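Local atomic coordinates of protein involved in catabolism of external DNA (Legionella pneumophila subsp. pneumophila, PDB entry 2OO3), a protein that probably transfers a methyl group from S-adenosyl-L-methionine to N6 of adenine 2030 in 23S ribosomal RNA. Residues N13-L26 / E233-P245. Residues are numbered along the deposited sequence; the frame is centred on the assembly and turned at random.
Sequences NFADVIKHITLTRL and EGMTGCGLWIINP
Phe14 and Ala15, in the first turn of helix 14-26, pack on Met235, in the loop just before strand 237-243, and on Cys238 near the start of the strand. This is helix-on-sheet packing in a Rossmann-like methyltransferase fold of the S-adenosyl-L-methionine-dependent kind. The helix lies on one face of the central mixed sheet, nearly parallel to the strand (16°), with the axes 8.8 Å apart. No hydrogen bond crosses the contact.

The closest contacts lie at the N-terminal end of the helix. Met235 is extended as far as SD, with CG anti to the backbone N (chi1 -178°), and then bends at chi3. The bend brings CE to 3.7 Å from Phe14 CE2 and 3.8 Å from Ala15 CB. Its SD makes an oblique Met-aromatic contact with the Phe14 ring. The ring edge, at CZ, meets Gly237 CA at 3.8 Å. Cys238 SG lies oblique to the same ring and also touches Ala15 CB and Ile18 CG2. Asn13 N-caps the helix: its OD1 accepts from Asp16 N in a nearly straight bond (168°). Met235 itself remains partly exposed.

Farther along, Leu240 and Ile242 continue the buried packing, with Thr22 CG2 3.9 Å from Ile242 CD1. It is loosest at Leu26, whose CD1 stays 4.4 Å from Ile242 CD1. Phe249 packs on Ile242 and Ile253 on Thr22, both from helix 249-263.

Lys19 turns its amine away from the strand. NZ forms salt bridges with Asp16 and Asp166, the predicted proton acceptor. One turn on, Thr22 OG1 donates to Ile18 O, which Thr22 N reaches from the opposite face of the carbonyl plane. Thr22 and Leu240 meet tip to tip, with OG1 3.9 Å from Leu240 CD1.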
ATOM      1  N   ASN A  13       4.444   6.748   9.134  1.00  8.75           N
ATOM      2  CA  ASN A  13       5.495   7.568   8.486  1.00  8.90           C
ATOM      3  C   ASN A  13       5.070   7.994   7.059  1.00  8.97           C
ATOM      4  O   ASN A  13       3.977   7.611   6.588  1.00  8.27           O
ATOM      5  CB  ASN A  13       6.888   6.887   8.525  1.00  9.02           C
ATOM      6  CG  ASN A  13       6.999   5.673   7.585  1.00 12.80           C
ATOM      7  OD1 ASN A  13       6.021   5.222   7.026  1.00 13.31           O
ATOM      8  ND2 ASN A  13       8.221   5.152   7.410  1.00 16.81           N
ATOM      9  N   PHE A  14       5.905   8.791   6.378  1.00  7.68           N
ATOM     10  CA  PHE A  14       5.526   9.316   5.070  1.00  7.38           C
ATOM     11  C   PHE A  14       5.216   8.203   4.069  1.00  6.33           C
ATOM     12  O   PHE A  14       4.343   8.369   3.190  1.00  6.78           O
ATOM     13  CB  PHE A  14       6.608  10.290   4.524  1.00  7.73           C
ATOM     14  CG  PHE A  14       7.789   9.593   3.907  1.00  8.25           C
ATOM     15  CD1 PHE A  14       7.851   9.413   2.543  1.00 10.40           C
ATOM     16  CD2 PHE A  14       8.797   9.065   4.698  1.00 10.00           C
ATOM     17  CE1 PHE A  14       8.933   8.766   1.947  1.00 12.39           C
ATOM     18  CE2 PHE A  14       9.898   8.409   4.109  1.00  9.78           C
ATOM     19  CZ  PHE A  14       9.950   8.255   2.739  1.00  8.88           C
ATOM     20  N   ALA A  15       5.901   7.068   4.190  1.00  5.48           N
ATOM     21  CA  ALA A  15       5.707   5.940   3.278  1.00  5.47           C
ATOM     22  C   ALA A  15       4.365   5.278   3.489  1.00  6.34           C
ATOM     23  O   ALA A  15       3.691   4.910   2.519  1.00  6.96           O
ATOM     24  CB  ALA A  15       6.804   4.914   3.478  1.00  6.11           C
ATOM     25  N   ASP A  16       3.978   5.102   4.756  1.00  6.57           N
ATOM     26  CA  ASP A  16       2.612   4.653   5.071  1.00  6.89           C
ATOM     27  C   ASP A  16       1.569   5.566   4.458  1.00  5.88           C
ATOM     28  O   ASP A  16       0.577   5.117   3.926  1.00  4.66           O
ATOM     29  CB  ASP A  16       2.390   4.580   6.582  1.00  7.22           C
ATOM     30  CG  ASP A  16       2.742   3.197   7.162  1.00 10.98           C
ATOM     31  OD1 ASP A  16       3.162   2.297   6.387  1.00 12.60           O
ATOM     32  OD2 ASP A  16       2.588   3.022   8.402  1.00 12.94           O
ATOM     33  N   VAL A  17       1.783   6.870   4.547  1.00  6.07           N
ATOM     34  CA  VAL A  17       0.782   7.798   4.050  1.00  5.54           C
ATOM     35  C   VAL A  17       0.548   7.593   2.551  1.00  6.19           C
ATOM     36  O   VAL A  17      -0.605   7.369   2.106  1.00  5.31           O
ATOM     37  CB  VAL A  17       1.155   9.277   4.348  1.00  5.89           C
ATOM     38  CG1 VAL A  17       0.154  10.233   3.637  1.00  4.35           C
ATOM     39  CG2 VAL A  17       1.139   9.519   5.848  1.00  3.63           C
ATOM     40  N   ILE A  18       1.630   7.629   1.759  1.00  7.15           N
ATOM     41  CA  ILE A  18       1.432   7.459   0.323  1.00  7.38           C
ATOM     42  C   ILE A  18       0.940   6.052  -0.050  1.00  6.64           C
ATOM     43  O   ILE A  18       0.063   5.877  -0.920  1.00  6.89           O
ATOM     44  CB  ILE A  18       2.640   7.899  -0.541  1.00  8.44           C
ATOM     45  CG1 ILE A  18       2.325   7.688  -2.049  1.00  9.50           C
ATOM     46  CG2 ILE A  18       3.890   7.116  -0.197  1.00  7.11           C
ATOM     47  CD1 ILE A  18       1.073   8.494  -2.597  1.00 11.02           C
ATOM     48  N   LYS A  19       1.466   5.040   0.615  1.00  7.43           N
ATOM     49  CA  LYS A  19       1.021   3.668   0.344  1.00  7.28           C
ATOM     50  C   LYS A  19      -0.477   3.470   0.662  1.00  6.22           C
ATOM     51  O   LYS A  19      -1.230   2.839  -0.112  1.00  5.60           O
ATOM     52  CB  LYS A  19       1.953   2.690   1.081  1.00  7.50           C
ATOM     53  CG  LYS A  19       1.330   1.545   1.788  1.00 12.60           C
ATOM     54  CD  LYS A  19       2.343   0.685   2.604  1.00 11.10           C
ATOM     55  CE  LYS A  19       3.535   1.468   3.152  1.00 18.89           C
ATOM     56  NZ  LYS A  19       4.385   0.608   4.028  1.00 20.13           N
ATOM     57  N   HIS A  20      -0.926   4.007   1.790  1.00  6.42           N
ATOM     58  CA  HIS A  20      -2.311   3.784   2.206  1.00  6.61           C
ATOM     59  C   HIS A  20      -3.321   4.625   1.426  1.00  6.94           C
ATOM     60  O   HIS A  20      -4.404   4.158   1.145  1.00  7.37           O
ATOM     61  CB  HIS A  20      -2.464   3.973   3.711  1.00  6.31           C
ATOM     62  CG  HIS A  20      -1.789   2.894   4.515  1.00  7.44           C
ATOM     63  ND1 HIS A  20      -1.284   3.114   5.779  1.00  6.14           N
ATOM     64  CD2 HIS A  20      -1.560   1.580   4.243  1.00  5.96           C
ATOM     65  CE1 HIS A  20      -0.779   1.988   6.257  1.00  6.09           C
ATOM     66  NE2 HIS A  20      -0.925   1.045   5.342  1.00  7.21           N
ATOM     67  N   ILE A  21      -2.955   5.848   1.045  1.00  6.15           N
ATOM     68  CA  ILE A  21      -3.842   6.628   0.196  1.00  5.82           C
ATOM     69  C   ILE A  21      -3.970   5.923  -1.142  1.00  6.33           C
ATOM     70  O   ILE A  21      -5.093   5.826  -1.682  1.00  6.09           O
ATOM     71  CB  ILE A  21      -3.323   8.078  -0.028  1.00  5.76           C
ATOM     72  CG1 ILE A  21      -3.265   8.793   1.326  1.00  5.93           C
ATOM     73  CG2 ILE A  21      -4.229   8.822  -1.039  1.00  7.33           C
ATOM     74  CD1 ILE A  21      -2.549  10.170   1.285  1.00  5.11           C
ATOM     75  N   THR A  22      -2.827   5.446  -1.671  1.00  4.87           N
ATOM     76  CA  THR A  22      -2.812   4.642  -2.912  1.00  5.03           C
ATOM     77  C   THR A  22      -3.768   3.459  -2.800  1.00  5.35           C
ATOM     78  O   THR A  22      -4.613   3.261  -3.666  1.00  4.54           O
ATOM     79  CB  THR A  22      -1.404   4.171  -3.266  1.00  5.92           C
ATOM     80  OG1 THR A  22      -0.594   5.339  -3.536  1.00  5.98           O
ATOM     81  CG2 THR A  22      -1.420   3.297  -4.521  1.00  9.26           C
ATOM     82  N   LEU A  23      -3.632   2.676  -1.736  1.00  4.57           N
ATOM     83  CA  LEU A  23      -4.571   1.578  -1.471  1.00  5.13           C
ATOM     84  C   LEU A  23      -6.034   2.060  -1.495  1.00  4.80           C
ATOM     85  O   LEU A  23      -6.869   1.456  -2.156  1.00  5.77           O
ATOM     86  CB  LEU A  23      -4.239   0.934  -0.109  1.00  4.56           C
ATOM     87  CG  LEU A  23      -5.172  -0.184   0.371  1.00  6.81           C
ATOM     88  CD1 LEU A  23      -5.295  -1.350  -0.638  1.00  6.68           C
ATOM     89  CD2 LEU A  23      -4.694  -0.712   1.756  1.00  4.93           C
ATOM     90  N   THR A  24      -6.349   3.152  -0.792  1.00  5.44           N
ATOM     91  CA  THR A  24      -7.739   3.621  -0.747  1.00  6.40           C
ATOM     92  C   THR A  24      -8.292   3.956  -2.132  1.00  6.16           C
ATOM     93  O   THR A  24      -9.475   3.703  -2.399  1.00  6.01           O
ATOM     94  CB  THR A  24      -7.999   4.786   0.253  1.00  7.07           C
ATOM     95  OG1 THR A  24      -7.444   6.016  -0.237  1.00  8.65           O
ATOM     96  CG2 THR A  24      -7.456   4.467   1.678  1.00  5.20           C
ATOM     97  N   ARG A  25      -7.441   4.488  -3.016  1.00  6.17           N
ATOM     98  CA  ARG A  25      -7.894   4.907  -4.360  1.00  5.78           C
ATOM     99  C   ARG A  25      -8.126   3.650  -5.192  1.00  6.48           C
ATOM    100  O   ARG A  25      -9.109   3.561  -5.953  1.00  5.98           O
ATOM    101  CB  ARG A  25      -6.857   5.832  -5.027  1.00  6.00           C
ATOM    102  CG  ARG A  25      -6.593   7.121  -4.219  1.00  9.85           C
ATOM    103  CD  ARG A  25      -7.511   8.299  -4.587  1.00 15.97           C
ATOM    104  NE  ARG A  25      -8.867   7.990  -5.047  1.00 14.92           N
ATOM    105  CZ  ARG A  25      -9.980   8.142  -4.324  1.00 15.42           C
ATOM    106  NH1 ARG A  25      -9.951   8.542  -3.071  1.00 18.01           N
ATOM    107  NH2 ARG A  25     -11.139   7.856  -4.856  1.00 16.53           N
ATOM    108  N   LEU A  26      -7.269   2.641  -4.995  1.00  5.27           N
ATOM    109  CA  LEU A  26      -7.424   1.374  -5.720  1.00  5.65           C
ATOM    110  C   LEU A  26      -8.711   0.673  -5.298  1.00  6.91           C
ATOM    111  O   LEU A  26      -9.446   0.181  -6.147  1.00  6.82           O
ATOM    112  CB  LEU A  26      -6.200   0.454  -5.517  1.00  5.45           C
ATOM    113  CG  LEU A  26      -4.893   1.030  -6.120  1.00  4.48           C
ATOM    114  CD1 LEU A  26      -3.754   0.117  -5.740  1.00  6.69           C
ATOM    115  CD2 LEU A  26      -5.005   1.159  -7.683  1.00  4.32           C
ATOM    116  N   GLU A 233      20.692   9.174   4.089  1.00 12.06           N
ATOM    117  CA  GLU A 233      20.811   8.163   5.126  1.00 13.93           C
ATOM    118  C   GLU A 233      19.424   7.616   5.419  1.00 12.68           C
ATOM    119  O   GLU A 233      18.471   8.397   5.581  1.00 13.05           O
ATOM    120  CB  GLU A 233      21.420   8.759   6.408  1.00 13.41           C
ATOM    121  CG  GLU A 233      21.586   7.712   7.503  1.00 18.14           C
ATOM    122  CD  GLU A 233      22.429   8.176   8.710  1.00 19.55           C
ATOM    123  OE1 GLU A 233      22.592   9.408   8.919  1.00 25.10           O
ATOM    124  OE2 GLU A 233      22.922   7.275   9.452  1.00 25.09           O
ATOM    125  N   GLY A 234      19.308   6.289   5.463  1.00 11.98           N
ATOM    126  CA  GLY A 234      18.033   5.601   5.670  1.00 10.68           C
ATOM    127  C   GLY A 234      17.139   5.750   4.445  1.00 10.53           C
ATOM    128  O   GLY A 234      17.619   5.947   3.323  1.00  8.94           O
ATOM    129  N   MET A 235      15.828   5.668   4.651  1.00 10.33           N
ATOM    130  CA  MET A 235      14.902   5.716   3.531  1.00 10.55           C
ATOM    131  C   MET A 235      14.633   7.153   3.125  1.00 10.51           C
ATOM    132  O   MET A 235      13.952   7.889   3.841  1.00 12.73           O
ATOM    133  CB  MET A 235      13.592   5.002   3.914  1.00 11.63           C
ATOM    134  CG  MET A 235      12.521   4.919   2.796  1.00 11.76           C
ATOM    135  SD  MET A 235      11.033   3.965   3.300  1.00  7.40           S
ATOM    136  CE  MET A 235      10.423   4.783   4.716  1.00 11.83           C
ATOM    137  N   THR A 236      15.128   7.572   1.970  1.00  9.96           N
ATOM    138  CA  THR A 236      14.973   8.988   1.596  1.00 10.37           C
ATOM    139  C   THR A 236      13.745   9.198   0.717  1.00 10.13           C
ATOM    140  O   THR A 236      13.380  10.337   0.376  1.00 10.01           O
ATOM    141  CB  THR A 236      16.186   9.442   0.801  1.00  9.86           C
ATOM    142  OG1 THR A 236      16.364   8.514  -0.278  1.00 10.18           O
ATOM    143  CG2 THR A 236      17.423   9.427   1.716  1.00 11.68           C
ATOM    144  N   GLY A 237      13.125   8.090   0.324  1.00  9.35           N
ATOM    145  CA  GLY A 237      11.948   8.175  -0.542  1.00  8.59           C
ATOM    146  C   GLY A 237      11.378   6.797  -0.659  1.00  8.77           C
ATOM    147  O   GLY A 237      11.936   5.830  -0.113  1.00  9.08           O
ATOM    148  N   CYS A 238      10.279   6.680  -1.396  1.00  8.55           N
ATOM    149  CA  CYS A 238       9.703   5.354  -1.610  1.00  8.58           C
ATOM    150  C   CYS A 238       8.811   5.400  -2.838  1.00  7.69           C
ATOM    151  O   CYS A 238       8.570   6.478  -3.406  1.00  7.94           O
ATOM    152  CB  CYS A 238       8.883   4.958  -0.361  1.00  7.70           C
ATOM    153  SG  CYS A 238       7.360   5.901  -0.200  1.00  9.79           S
ATOM    154  N   GLY A 239       8.301   4.252  -3.246  1.00  6.18           N
ATOM    155  CA  GLY A 239       7.433   4.237  -4.424  1.00  5.76           C
ATOM    156  C   GLY A 239       6.466   3.098  -4.426  1.00  5.69           C
ATOM    157  O   GLY A 239       6.514   2.231  -3.528  1.00  4.77           O
ATOM    158  N   LEU A 240       5.556   3.117  -5.395  1.00  5.57           N
ATOM    159  CA  LEU A 240       4.722   1.922  -5.674  1.00  6.14           C
ATOM    160  C   LEU A 240       4.696   1.623  -7.170  1.00  5.91           C
ATOM    161  O   LEU A 240       4.726   2.530  -7.999  1.00  6.01           O
ATOM    162  CB  LEU A 240       3.294   2.038  -5.088  1.00  5.71           C
ATOM    163  CG  LEU A 240       3.231   2.240  -3.557  1.00  5.93           C
ATOM    164  CD1 LEU A 240       2.975   3.714  -3.194  1.00  5.81           C
ATOM    165  CD2 LEU A 240       2.149   1.382  -2.943  1.00  7.93           C
ATOM    166  N   TRP A 241       4.702   0.335  -7.484  1.00  5.10           N
ATOM    167  CA  TRP A 241       4.639  -0.151  -8.843  1.00  4.94           C
ATOM    168  C   TRP A 241       3.298  -0.863  -8.988  1.00  5.25           C
ATOM    169  O   TRP A 241       2.994  -1.771  -8.211  1.00  4.16           O
ATOM    170  CB  TRP A 241       5.806  -1.112  -9.116  1.00  5.35           C
ATOM    171  CG  TRP A 241       5.847  -1.506 -10.576  1.00  5.45           C
ATOM    172  CD1 TRP A 241       5.003  -2.357 -11.223  1.00  8.21           C
ATOM    173  CD2 TRP A 241       6.760  -1.024 -11.554  1.00  6.95           C
ATOM    174  NE1 TRP A 241       5.340  -2.452 -12.556  1.00  6.76           N
ATOM    175  CE2 TRP A 241       6.415  -1.632 -12.784  1.00  7.95           C
ATOM    176  CE3 TRP A 241       7.846  -0.128 -11.513  1.00  9.01           C
ATOM    177  CZ2 TRP A 241       7.119  -1.375 -13.979  1.00  8.52           C
ATOM    178  CZ3 TRP A 241       8.560   0.124 -12.721  1.00  8.76           C
ATOM    179  CH2 TRP A 241       8.171  -0.486 -13.926  1.00  7.71           C
ATOM    180  N   ILE A 242       2.484  -0.424  -9.948  1.00  5.30           N
ATOM    181  CA  ILE A 242       1.140  -0.975 -10.107  1.00  6.06           C
ATOM    182  C   ILE A 242       1.012  -1.556 -11.498  1.00  5.80           C
ATOM    183  O   ILE A 242       1.334  -0.886 -12.479  1.00  4.86           O
ATOM    184  CB  ILE A 242       0.009   0.093  -9.832  1.00  6.25           C
ATOM    185  CG1 ILE A 242       0.122   0.617  -8.388  1.00  7.78           C
ATOM    186  CG2 ILE A 242      -1.374  -0.534 -10.044  1.00  6.20           C
ATOM    187  CD1 ILE A 242      -0.545   1.916  -8.111  1.00 12.81           C
ATOM    188  N   ILE A 243       0.626  -2.822 -11.556  1.00  7.21           N
ATOM    189  CA  ILE A 243       0.290  -3.493 -12.809  1.00  7.81           C
ATOM    190  C   ILE A 243      -1.226  -3.511 -12.962  1.00  8.45           C
ATOM    191  O   ILE A 243      -1.955  -3.835 -12.018  1.00  8.54           O
ATOM    192  CB  ILE A 243       0.810  -4.927 -12.825  1.00  8.03           C
ATOM    193  CG1 ILE A 243       2.347  -4.919 -12.652  1.00  9.88           C
ATOM    194  CG2 ILE A 243       0.405  -5.663 -14.145  1.00  7.80           C
ATOM    195  CD1 ILE A 243       2.981  -6.330 -12.378  1.00 10.30           C
ATOM    196  N   ASN A 244      -1.677  -3.144 -14.155  1.00  8.08           N
ATOM    197  CA  ASN A 244      -3.090  -2.973 -14.472  1.00  8.98           C
ATOM    198  C   ASN A 244      -3.737  -1.859 -13.658  1.00  9.14           C
ATOM    199  O   ASN A 244      -4.788  -2.053 -13.043  1.00  9.30           O
ATOM    200  CB  ASN A 244      -3.803  -4.323 -14.340  1.00  7.05           C
ATOM    201  CG  ASN A 244      -3.295  -5.327 -15.383  1.00  8.53           C
ATOM    202  OD1 ASN A 244      -3.001  -4.952 -16.532  1.00  7.19           O
ATOM    203  ND2 ASN A 244      -3.173  -6.586 -14.992  1.00  5.99           N
ATOM    204  N   PRO A 245      -3.101  -0.669 -13.638  1.00  9.73           N
ATOM    205  CA  PRO A 245      -3.727   0.351 -12.823  1.00  9.76           C
ATOM    206  C   PRO A 245      -5.069   0.810 -13.420  1.00 11.78           C
ATOM    207  O   PRO A 245      -5.275   0.720 -14.654  1.00 11.97           O
ATOM    208  CB  PRO A 245      -2.709   1.494 -12.841  1.00  9.40           C
ATOM    209  CG  PRO A 245      -1.986   1.325 -14.169  1.00 10.51           C
ATOM    210  CD  PRO A 245      -1.871  -0.187 -14.307  1.00  9.64           C
TER